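Local coordinates for uncharacterized protein (Vibrio parahaemolyticus, PDB 1ZBP) that is of unknown function but belongs to the ImpE family and is an alpha-beta protein, helical at its N-terminal end and largely beta-stranded after it, at residues Asn6-Gly11 with Gln218-Glu223; Gln15-Leu20 with Glu39-Asp44; Asp147-Leu152 with Met208-Ser213; Leu176-Ala181 with Ser253-Leu258. All coordinates share one frame; numbering follows the deposited sequence.

Contact 1. Residues Asn6-Gly11 with Gln218-Glu223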
# COMPACT_ATOMS: atom_id res chain seq x y z
N ASN A 6 0.43 -4.36 -24.71
CA ASN A 6 1.16 -3.30 -25.39
C ASN A 6 0.59 -1.96 -24.92
O ASN A 6 1.31 -0.97 -24.82
CB ASN A 6 0.99 -3.46 -26.91
CG ASN A 6 2.28 -3.22 -27.68
OD1 ASN A 6 2.75 -2.08 -27.80
ND2 ASN A 6 2.87 -4.30 -28.19
N ALA A 7 -0.70 -1.94 -24.63
CA ALA A 7 -1.33 -0.72 -24.15
C ALA A 7 -0.85 -0.44 -22.73
O ALA A 7 -0.82 0.71 -22.29
CB ALA A 7 -2.85 -0.86 -24.19
N LEU A 8 -0.49 -1.50 -22.02
CA LEU A 8 -0.00 -1.38 -20.64
C LEU A 8 1.43 -0.83 -20.62
O LEU A 8 1.86 -0.23 -19.64
CB LEU A 8 -0.06 -2.74 -19.93
CG LEU A 8 0.13 -2.75 -18.40
CD1 LEU A 8 -1.03 -2.01 -17.75
CD2 LEU A 8 0.19 -4.19 -17.89
N SER A 9 2.17 -1.06 -21.70
CA SER A 9 3.55 -0.56 -21.80
C SER A 9 3.51 0.95 -22.05
O SER A 9 4.44 1.67 -21.69
CB SER A 9 4.30 -1.24 -22.95
OG SER A 9 4.59 -2.60 -22.66
N GLU A 10 2.44 1.42 -22.68
CA GLU A 10 2.29 2.83 -22.98
C GLU A 10 1.64 3.54 -21.81
O GLU A 10 1.09 4.64 -21.96
CB GLU A 10 1.44 3.03 -24.24
CG GLU A 10 2.04 2.42 -25.51
CD GLU A 10 3.51 2.76 -25.70
OE1 GLU A 10 4.37 2.06 -25.11
OE2 GLU A 10 3.81 3.75 -26.42
N GLY A 11 1.69 2.91 -20.64
CA GLY A 11 1.10 3.48 -19.45
C GLY A 11 -0.39 3.72 -19.57
O GLY A 11 -0.95 4.54 -18.86
N GLN A 218 0.01 7.06 -11.77
CA GLN A 218 0.13 6.96 -10.31
C GLN A 218 -0.27 5.55 -9.83
O GLN A 218 0.41 4.94 -9.01
CB GLN A 218 -0.73 8.04 -9.66
CG GLN A 218 -0.13 9.44 -9.81
CD GLN A 218 -1.17 10.56 -9.85
OE1 GLN A 218 -2.32 10.39 -9.44
NE2 GLN A 218 -0.75 11.72 -10.33
N LYS A 219 -1.37 5.04 -10.38
CA LYS A 219 -1.83 3.72 -10.02
C LYS A 219 -0.81 2.67 -10.41
O LYS A 219 -0.57 1.72 -9.67
CB LYS A 219 -3.17 3.44 -10.69
CG LYS A 219 -4.29 4.30 -10.16
CD LYS A 219 -5.61 3.96 -10.82
CE LYS A 219 -6.71 4.90 -10.37
NZ LYS A 219 -7.96 4.66 -11.14
N LEU A 220 -0.20 2.84 -11.58
CA LEU A 220 0.81 1.89 -12.05
C LEU A 220 2.13 2.07 -11.30
O LEU A 220 3.03 1.23 -11.41
CB LEU A 220 1.04 2.07 -13.55
CG LEU A 220 -0.02 1.50 -14.51
CD1 LEU A 220 0.19 2.11 -15.89
CD2 LEU A 220 0.07 -0.02 -14.57
N GLY A 221 2.23 3.14 -10.53
CA GLY A 221 3.44 3.41 -9.77
C GLY A 221 4.57 3.89 -10.66
O GLY A 221 5.73 3.64 -10.35
N ARG A 222 4.23 4.59 -11.74
CA ARG A 222 5.24 5.08 -12.67
C ARG A 222 5.57 6.56 -12.51
O ARG A 222 6.18 7.17 -13.38
CB ARG A 222 4.81 4.77 -14.11
CG ARG A 222 4.93 3.28 -14.46
CD ARG A 222 4.24 2.92 -15.76
NE ARG A 222 4.47 1.52 -16.12
CZ ARG A 222 3.81 0.87 -17.08
NH1 ARG A 222 2.88 1.50 -17.78
NH2 ARG A 222 4.08 -0.40 -17.34
N GLU A 223 5.17 7.13 -11.39
CA GLU A 223 5.49 8.51 -11.10
C GLU A 223 4.98 8.86 -9.71
O GLU A 223 4.10 8.19 -9.16
CB GLU A 223 4.90 9.46 -12.15
CG GLU A 223 3.42 9.79 -12.00
CD GLU A 223 3.00 10.99 -12.86
OE1 GLU A 223 3.20 10.94 -14.10
OE2 GLU A 223 2.47 11.97 -12.29

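Contact 2. Residues Gln15-Leu20 with Glu39-Asp44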
# COMPACT_ATOMS: atom_id res chain seq x y z
N GLN A 15 -7.20 1.76 -21.32
CA GLN A 15 -7.20 1.07 -22.61
C GLN A 15 -6.89 -0.42 -22.46
O GLN A 15 -7.53 -1.26 -23.09
CB GLN A 15 -6.18 1.72 -23.57
CG GLN A 15 -5.86 0.89 -24.82
CD GLN A 15 -4.87 1.57 -25.77
OE1 GLN A 15 -3.84 2.09 -25.34
NE2 GLN A 15 -5.17 1.55 -27.06
N ALA A 16 -5.92 -0.73 -21.61
CA ALA A 16 -5.52 -2.12 -21.36
C ALA A 16 -6.70 -2.95 -20.86
O ALA A 16 -6.81 -4.14 -21.17
CB ALA A 16 -4.37 -2.16 -20.35
N LEU A 17 -7.59 -2.32 -20.08
CA LEU A 17 -8.76 -2.99 -19.55
C LEU A 17 -9.76 -3.30 -20.66
O LEU A 17 -10.33 -4.40 -20.71
CB LEU A 17 -9.42 -2.13 -18.46
CG LEU A 17 -8.63 -1.94 -17.16
CD1 LEU A 17 -9.35 -0.96 -16.24
CD2 LEU A 17 -8.46 -3.29 -16.47
N GLU A 18 -9.97 -2.34 -21.55
CA GLU A 18 -10.90 -2.50 -22.67
C GLU A 18 -10.47 -3.66 -23.56
O GLU A 18 -11.30 -4.47 -23.98
CB GLU A 18 -10.96 -1.22 -23.52
CG GLU A 18 -11.09 0.06 -22.73
CD GLU A 18 -12.17 -0.00 -21.68
OE1 GLU A 18 -12.02 -0.79 -20.71
OE2 GLU A 18 -13.18 0.74 -21.81
N LEU A 19 -9.18 -3.73 -23.84
CA LEU A 19 -8.65 -4.81 -24.67
C LEU A 19 -8.83 -6.18 -24.00
O LEU A 19 -8.76 -7.21 -24.68
CB LEU A 19 -7.17 -4.56 -24.99
CG LEU A 19 -6.88 -3.49 -26.05
CD1 LEU A 19 -5.37 -3.25 -26.17
CD2 LEU A 19 -7.45 -3.94 -27.39
N LEU A 20 -9.05 -6.20 -22.69
CA LEU A 20 -9.25 -7.45 -21.97
C LEU A 20 -10.73 -7.81 -21.89
O LEU A 20 -11.11 -8.95 -22.16
CB LEU A 20 -8.66 -7.35 -20.56
CG LEU A 20 -7.13 -7.37 -20.54
CD1 LEU A 20 -6.61 -7.12 -19.13
CD2 LEU A 20 -6.65 -8.72 -21.05
N GLU A 39 -6.06 -8.58 -12.21
CA GLU A 39 -4.88 -7.88 -11.73
C GLU A 39 -4.96 -6.40 -12.06
O GLU A 39 -4.80 -5.55 -11.18
CB GLU A 39 -3.60 -8.49 -12.33
CG GLU A 39 -3.09 -9.70 -11.57
CD GLU A 39 -1.78 -10.24 -12.12
OE1 GLU A 39 -1.12 -11.03 -11.42
OE2 GLU A 39 -1.41 -9.88 -13.26
N LEU A 40 -5.24 -6.09 -13.33
CA LEU A 40 -5.34 -4.71 -13.77
C LEU A 40 -6.55 -4.00 -13.16
O LEU A 40 -6.68 -2.77 -13.26
CB LEU A 40 -5.38 -4.64 -15.30
CG LEU A 40 -4.22 -5.38 -16.01
CD1 LEU A 40 -4.32 -5.18 -17.52
CD2 LEU A 40 -2.88 -4.86 -15.49
N LEU A 41 -7.44 -4.76 -12.54
CA LEU A 41 -8.62 -4.19 -11.90
C LEU A 41 -8.26 -3.70 -10.49
O LEU A 41 -8.78 -2.69 -10.01
CB LEU A 41 -9.74 -5.23 -11.81
CG LEU A 41 -10.61 -5.34 -13.07
CD1 LEU A 41 -11.56 -6.52 -12.94
CD2 LEU A 41 -11.40 -4.04 -13.27
N CYS A 42 -7.35 -4.43 -9.84
CA CYS A 42 -6.91 -4.04 -8.51
C CYS A 42 -6.04 -2.79 -8.59
O CYS A 42 -6.11 -1.92 -7.72
CB CYS A 42 -6.14 -5.19 -7.86
SG CYS A 42 -7.20 -6.60 -7.52
N ILE A 43 -5.24 -2.69 -9.65
CA ILE A 43 -4.38 -1.54 -9.85
C ILE A 43 -5.25 -0.29 -10.07
O ILE A 43 -4.92 0.80 -9.60
CB ILE A 43 -3.46 -1.73 -11.08
CG1 ILE A 43 -2.53 -2.92 -10.86
CG2 ILE A 43 -2.62 -0.47 -11.30
CD1 ILE A 43 -1.66 -3.23 -12.05
N ASP A 44 -6.37 -0.46 -10.77
CA ASP A 44 -7.27 0.65 -11.05
C ASP A 44 -8.02 1.05 -9.79
O ASP A 44 -8.53 2.17 -9.69
CB ASP A 44 -8.26 0.26 -12.14
CG ASP A 44 -9.24 1.38 -12.47
OD1 ASP A 44 -10.15 1.64 -11.65
OD2 ASP A 44 -9.10 1.98 -13.55

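Contact 3. Residues Asp147-Leu152 with Met208-Ser213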
# COMPACT_ATOMS: atom_id res chain seq x y z
N ASP A 147 8.06 7.96 6.06
CA ASP A 147 7.45 8.16 4.73
C ASP A 147 7.29 9.68 4.53
O ASP A 147 6.93 10.39 5.47
CB ASP A 147 6.08 7.48 4.66
CG ASP A 147 5.54 7.39 3.24
OD1 ASP A 147 5.50 8.42 2.53
OD2 ASP A 147 5.15 6.28 2.82
N ILE A 148 7.56 10.18 3.33
CA ILE A 148 7.45 11.62 3.06
C ILE A 148 6.00 12.09 3.26
O ILE A 148 5.76 13.17 3.81
CB ILE A 148 7.94 11.98 1.64
CG1 ILE A 148 9.47 11.79 1.56
CG2 ILE A 148 7.57 13.44 1.30
CD1 ILE A 148 10.05 12.01 0.15
N ASP A 149 5.06 11.26 2.80
CA ASP A 149 3.62 11.48 2.93
C ASP A 149 3.30 11.86 4.38
O ASP A 149 3.85 11.27 5.31
CB ASP A 149 2.90 10.17 2.59
CG ASP A 149 1.40 10.33 2.50
OD1 ASP A 149 0.90 10.74 1.43
OD2 ASP A 149 0.72 10.03 3.50
N ASP A 150 2.41 12.84 4.59
CA ASP A 150 2.06 13.26 5.96
C ASP A 150 0.97 12.42 6.62
O ASP A 150 0.76 12.51 7.83
CB ASP A 150 1.66 14.73 5.99
CG ASP A 150 2.85 15.64 5.93
OD1 ASP A 150 2.73 16.72 5.30
OD2 ASP A 150 3.90 15.28 6.52
N ARG A 151 0.27 11.62 5.82
CA ARG A 151 -0.78 10.76 6.35
C ARG A 151 -0.12 9.51 6.96
O ARG A 151 -0.42 9.12 8.10
CB ARG A 151 -1.75 10.36 5.23
CG ARG A 151 -2.51 9.06 5.47
CD ARG A 151 -3.95 9.30 5.86
NE ARG A 151 -4.61 10.12 4.85
CZ ARG A 151 -4.75 9.76 3.58
NH1 ARG A 151 -4.28 8.59 3.19
NH2 ARG A 151 -5.33 10.57 2.71
N LEU A 152 0.78 8.90 6.20
CA LEU A 152 1.48 7.69 6.67
C LEU A 152 2.54 7.98 7.73
O LEU A 152 2.69 7.22 8.68
CB LEU A 152 2.10 6.96 5.47
CG LEU A 152 1.30 5.81 4.84
CD1 LEU A 152 -0.19 5.98 5.09
CD2 LEU A 152 1.64 5.72 3.37
N MSE A 208 2.46 -0.54 -2.75
CA MSE A 208 3.62 0.21 -3.23
C MSE A 208 3.27 1.64 -3.69
O MSE A 208 4.16 2.42 -4.00
CB MSE A 208 4.27 -0.57 -4.38
CG MSE A 208 5.75 -0.84 -4.24
SE MSE A 208 6.33 -1.59 -2.54
CE MSE A 208 8.25 -1.39 -2.84
N THR A 209 1.98 1.97 -3.71
CA THR A 209 1.53 3.29 -4.16
C THR A 209 0.65 3.96 -3.11
O THR A 209 0.06 3.28 -2.28
CB THR A 209 0.72 3.16 -5.47
OG1 THR A 209 0.55 4.45 -6.06
CG2 THR A 209 -0.64 2.56 -5.19
N TYR A 210 0.55 5.28 -3.12
CA TYR A 210 -0.29 5.97 -2.14
C TYR A 210 -1.76 5.71 -2.37
O TYR A 210 -2.17 5.42 -3.48
CB TYR A 210 -0.00 7.47 -2.15
CG TYR A 210 1.34 7.80 -1.58
CD1 TYR A 210 1.65 7.48 -0.25
CD2 TYR A 210 2.34 8.35 -2.37
CE1 TYR A 210 2.92 7.70 0.27
CE2 TYR A 210 3.60 8.57 -1.86
CZ TYR A 210 3.88 8.24 -0.55
OH TYR A 210 5.14 8.49 -0.06
N VAL A 211 -2.56 5.85 -1.32
CA VAL A 211 -4.00 5.60 -1.40
C VAL A 211 -4.76 6.61 -2.27
O VAL A 211 -5.77 6.26 -2.88
CB VAL A 211 -4.63 5.52 0.03
CG1 VAL A 211 -4.69 6.89 0.67
CG2 VAL A 211 -6.00 4.88 -0.05
N ASP A 212 -4.27 7.84 -2.34
CA ASP A 212 -4.92 8.86 -3.14
C ASP A 212 -4.56 8.85 -4.63
O ASP A 212 -5.16 9.58 -5.41
CB ASP A 212 -4.64 10.26 -2.57
CG ASP A 212 -5.37 10.51 -1.27
OD1 ASP A 212 -6.62 10.50 -1.28
OD2 ASP A 212 -4.70 10.73 -0.23
N SER A 213 -3.59 8.04 -5.03
CA SER A 213 -3.19 8.01 -6.44
C SER A 213 -4.41 7.93 -7.36
O SER A 213 -5.28 7.06 -7.19
CB SER A 213 -2.20 6.87 -6.70
OG SER A 213 -2.60 5.67 -6.10

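Contact 4. Residues Leu176-Ala181 with Ser253-Leu258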
# COMPACT_ATOMS: atom_id res chain seq x y z
N LEU A 176 12.94 -6.07 7.49
CA LEU A 176 11.92 -5.91 6.45
C LEU A 176 12.57 -6.23 5.12
O LEU A 176 13.69 -5.81 4.85
CB LEU A 176 11.36 -4.47 6.45
CG LEU A 176 10.09 -4.11 5.65
CD1 LEU A 176 10.46 -3.87 4.23
CD2 LEU A 176 9.04 -5.22 5.77
N GLU A 177 11.87 -6.99 4.29
CA GLU A 177 12.41 -7.34 2.99
C GLU A 177 11.34 -7.17 1.93
O GLU A 177 10.25 -7.73 2.04
CB GLU A 177 12.91 -8.79 3.00
CG GLU A 177 13.51 -9.27 1.67
CD GLU A 177 13.64 -10.79 1.57
OE1 GLU A 177 14.04 -11.28 0.48
OE2 GLU A 177 13.34 -11.50 2.56
N ILE A 178 11.66 -6.37 0.92
CA ILE A 178 10.72 -6.13 -0.16
C ILE A 178 11.19 -6.95 -1.35
O ILE A 178 12.28 -6.75 -1.87
CB ILE A 178 10.68 -4.65 -0.53
CG1 ILE A 178 10.44 -3.83 0.74
CG2 ILE A 178 9.56 -4.40 -1.54
CD1 ILE A 178 10.36 -2.35 0.49
N LYS A 179 10.35 -7.89 -1.76
CA LYS A 179 10.67 -8.77 -2.87
C LYS A 179 10.44 -8.11 -4.21
O LYS A 179 9.85 -7.03 -4.30
CB LYS A 179 9.85 -10.08 -2.75
CG LYS A 179 10.46 -11.09 -1.76
CD LYS A 179 9.41 -11.98 -1.09
CE LYS A 179 8.51 -12.70 -2.10
NZ LYS A 179 7.52 -13.67 -1.48
N SER A 180 10.95 -8.74 -5.26
CA SER A 180 10.77 -8.20 -6.60
C SER A 180 9.44 -8.74 -7.08
O SER A 180 9.03 -9.84 -6.69
CB SER A 180 11.91 -8.65 -7.50
OG SER A 180 13.12 -7.99 -7.10
N ALA A 181 8.75 -7.94 -7.89
CA ALA A 181 7.44 -8.32 -8.42
C ALA A 181 7.60 -9.43 -9.44
O ALA A 181 8.47 -9.38 -10.30
CB ALA A 181 6.77 -7.12 -9.07
N SER A 253 10.53 1.64 -4.38
CA SER A 253 10.98 0.62 -5.31
C SER A 253 12.49 0.38 -5.24
O SER A 253 12.98 -0.64 -5.73
CB SER A 253 10.58 0.98 -6.75
OG SER A 253 11.31 2.09 -7.23
N ASP A 254 13.24 1.30 -4.65
CA ASP A 254 14.69 1.10 -4.55
C ASP A 254 15.08 0.60 -3.18
O ASP A 254 16.25 0.59 -2.84
CB ASP A 254 15.46 2.39 -4.82
CG ASP A 254 15.29 2.88 -6.23
OD1 ASP A 254 14.96 2.06 -7.12
OD2 ASP A 254 15.48 4.09 -6.45
N LEU A 255 14.08 0.21 -2.39
CA LEU A 255 14.35 -0.31 -1.06
C LEU A 255 14.18 -1.83 -1.09
O LEU A 255 13.10 -2.32 -1.43
CB LEU A 255 13.37 0.30 -0.05
CG LEU A 255 13.53 -0.18 1.39
CD1 LEU A 255 14.87 0.29 1.95
CD2 LEU A 255 12.38 0.34 2.24
N GLN A 256 15.23 -2.56 -0.75
CA GLN A 256 15.18 -4.02 -0.72
C GLN A 256 15.01 -4.56 0.71
O GLN A 256 14.18 -5.43 0.94
CB GLN A 256 16.45 -4.66 -1.32
CG GLN A 256 16.52 -4.70 -2.84
CD GLN A 256 16.84 -3.35 -3.44
OE1 GLN A 256 17.81 -2.70 -3.06
NE2 GLN A 256 16.01 -2.91 -4.40
N ASN A 257 15.79 -4.05 1.65
CA ASN A 257 15.69 -4.51 3.03
C ASN A 257 15.93 -3.43 4.08
O ASN A 257 16.64 -2.45 3.86
CB ASN A 257 16.69 -5.65 3.32
CG ASN A 257 17.33 -6.20 2.06
OD1 ASN A 257 16.79 -7.11 1.41
ND2 ASN A 257 18.49 -5.65 1.69
N LEU A 258 15.31 -3.62 5.24
CA LEU A 258 15.49 -2.72 6.36
C LEU A 258 15.96 -3.56 7.53
O LEU A 258 15.41 -4.63 7.80
CB LEU A 258 14.18 -2.02 6.73
CG LEU A 258 13.80 -0.77 5.94
CD1 LEU A 258 12.47 -0.25 6.47
CD2 LEU A 258 14.88 0.28 6.08

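Contact 1. Residues Asn6-Gly11 with Gln218-Glu223
Arg-222 reaches over to the turn that follows helix 4-7 and closes on the carbonyl oxygen of Leu-8 with both ends of its guanidinium. Arg-222 NH1 to Leu-8 O is the strong bond, 2.7 Å with an N-H...O angle of 162°; the oxygen lies in the guanidinium plane, and the nitrogen sits nearly on the extension of the carbonyl bond. Arg-222 NH2 makes a second, weak bond to the same Leu-8 O at 3.2 Å, which leaves one acceptor held by a fork. The arginine chain runs extended from CG to NE, and that length carries the charged group across. Gly-11 CA meets the guanidinium at its edge, 3.1 Å from Arg-222 NH1.

Beside this polar grip is an apolar one. Leu-220 CD2 stands 3.9 Å from Leu-8 CD1, and Leu-220 CD1 lies equally far, 3.9 Å, from Gly-11 CA. Leu-8 also touches Leu-13 and Leu-40 of the neighbouring helices. On the solvent side the contact is loose at Ser-9, whose CB points away and which adds little area; Arg-222, though exposed, is held by its bond. Only 186 Å² is buried in all.

Both segments end a short helix with a glycine of positive phi, Gly-11 at 61° and Gly-221 at 74°. Gln-12 N bonds back to Ala-7 O and Gly-11 N, weakly, to Leu-8 O; Gly-221 likewise closes with two bonds into the last turn, one being Gly-221 N to Gln-218 O. The contact thus joins two Schellman motifs, the C-terminal caps of helices 4-7 and 216-219.

Contact 2. Residues Gln15-Leu20 with Glu39-Asp44
Leu-17 and Leu-40 carry this contact, sliding past each other in opposite directions where helices 13-25 and 31-44 pack. The short segments run antiparallel, at 149° between their N-to-C directions, with axes 10.4 Å apart. Their backbones come nearest at the same pair, where the CA atoms of Leu-17 and Leu-40 are 6.9 Å apart.

The main bump is the forked end of Leu-17, whose CG is anti to the carbonyl carbon (chi1 -68°). Its CD2 drops against the base of Leu-40, 3.6 Å from Leu-40 CB, and also faces the start of Leu-41, with Leu-41 CD2 farther off at 4.4 Å. The other branch, Leu-17 CD1, lies against the Asp-44 carboxylate, 4.0 Å from Asp-44 OD2, the two side chains crossing at a slant. In return Leu-40 pushes its CD1 into the hollow between Ala-16 and Leu-20, one turn apart on the facing helix: Ala-16 CB is 4.1 Å away from Leu-40 CD1, while Leu-20 CD1 meets Leu-40 CD1 at 3.4 Å. Leu-20 and Leu-40 cross at about a right angle. The small methyl of Ala-16 forms the floor of that hollow. Trp-4 of helix 4-7 touches both Leu-20 and Leu-40, and Phe-37 packs on Leu-17 and Leu-20.

Between the two segments the contact is van der Waals packing, mostly hydrocarbon. The absence of polar bonds between them implies that shape fit and burial hold them.

Contact 3. Residues Asp147-Leu152 with Met208-Ser213
Tyr-210 OH donates to Asp-147 OD1 at 2.6 Å, the two side chains meeting tip to tip with carboxylate and ring planes 58° apart. Asp-147 OD1 accepts through its syn lone pair. The same oxygen takes the backbone N of Asp-149 on its anti side, closing an Asx turn, and this double use probably restrains the carboxylate's rotation. Asp-147 CG is anti to the backbone N (chi1 -167°), directed at the tyrosine.

Asp-149 has a like first torsion, but its side chain slides past the ring instead. Its CB lies 3.4 Å from Tyr-210 CE1, and its OD1 stands 3.7 Å above one ring face, displaced toward the rim, with the carboxylate only 21° from parallel to the ring. Asp-149 OD2 faces its own chain: Leu-152 N bonds to it at 2.9 Å through the anti lone pair, and Arg-151 N approaches from above the carboxylate plane. Leu-152 CD2 touches the ring edge, 3.9 Å from Tyr-210 CE1.

Arg-151 is folded, bent at chi2 and chi3, and its guanidinium meets the type I turn that starts at Tyr-210. Arg-151 NH2 forms a salt bridge with the syn side of Asp-212 OD2, 3.0 Å long, while Val-211 CG1 lies in the guanidinium plane at its edge. Leu-236 of strand 235-239 packs on Asp-149, Arg-151 and Asp-212.

The chemistry implies a loop ordered by its own aspartates and anchored to segment 208-213 by two polar bonds, a buried phenol-carboxylate bond and a partly exposed ion pair whose positive charge may also offset Asp-149 and Asp-212.

Contact 4. Residues Leu176-Ala181 with Ser253-Leu258
An antiparallel pairing of neighbouring strands, 173-178 with 257-260, lies near the middle of the eight-stranded antiparallel sheet, and the contact takes in the end where they part. Leu-176 and Leu-258 form a hydrogen-bonded pair: Leu-176 N gives to Leu-258 O at 2.9 Å, and Leu-258 N returns to Leu-176 O at 2.8 Å. Next comes the non-hydrogen-bonded pair Glu-177 with Asn-257, whose CA atoms are 4.3 Å apart. A third bond, Ile-178 N to Gln-256 O, is the straightest at 170° and 2.7 Å. Between the bonds, CA-H...O contacts add to the seam, such as Asn-257 CA to Leu-176 O at 3.0 Å.

The two faces differ. On one, Leu-176 CB and Leu-258 CB approach to 3.7 Å. On the other Glu-177 and Asn-257 lie side by side, pointing the same way, and Glu-177 CG passes 3.9 Å from Asn-257 OD1. Just past the paired residues Ile-178 and Leu-255 cross at about a right angle: chi1 of -52° sets Ile-178 CG1 beside its backbone N and near Leu-255 O, and Ile-178 CD1 lies 3.8 Å from Leu-255 CD2. Trp-243 of strand 242-245 touches Leu-255 and Leu-258.

Backbone bonds supply the directed cohesion, while the paired side chains sort by polarity: a buried leucine pair on one face, extended by apolar packing past the strand ends, and a polar, more exposed pair on the other.

From the N terminus, segment 6-11 opens the widest loop, which contact 1 closes only at 218-223, joining helix 4-7 to helix 216-219. Nested inside it, contact 2 closes early, at 39-44, pairing helices 13-25 and 31-44. Contact 3, also nested and in series after contact 2, closes at 208-213 and links the loops after strands 140-147 and 202-207. Contact 4 crosses contacts 1 and 3: segment 176-181 falls within their loops, and it closes at 253-258, pairing strands 173-178 and 257-260. Lys-219 NZ joins contact 1 to contact 2 through Asp-44 O, Thr-209 OG1 joins contact 3 to Gln-218 O, and Met-208 CE packs on Ile-178, so contacts 3 and 4 touch.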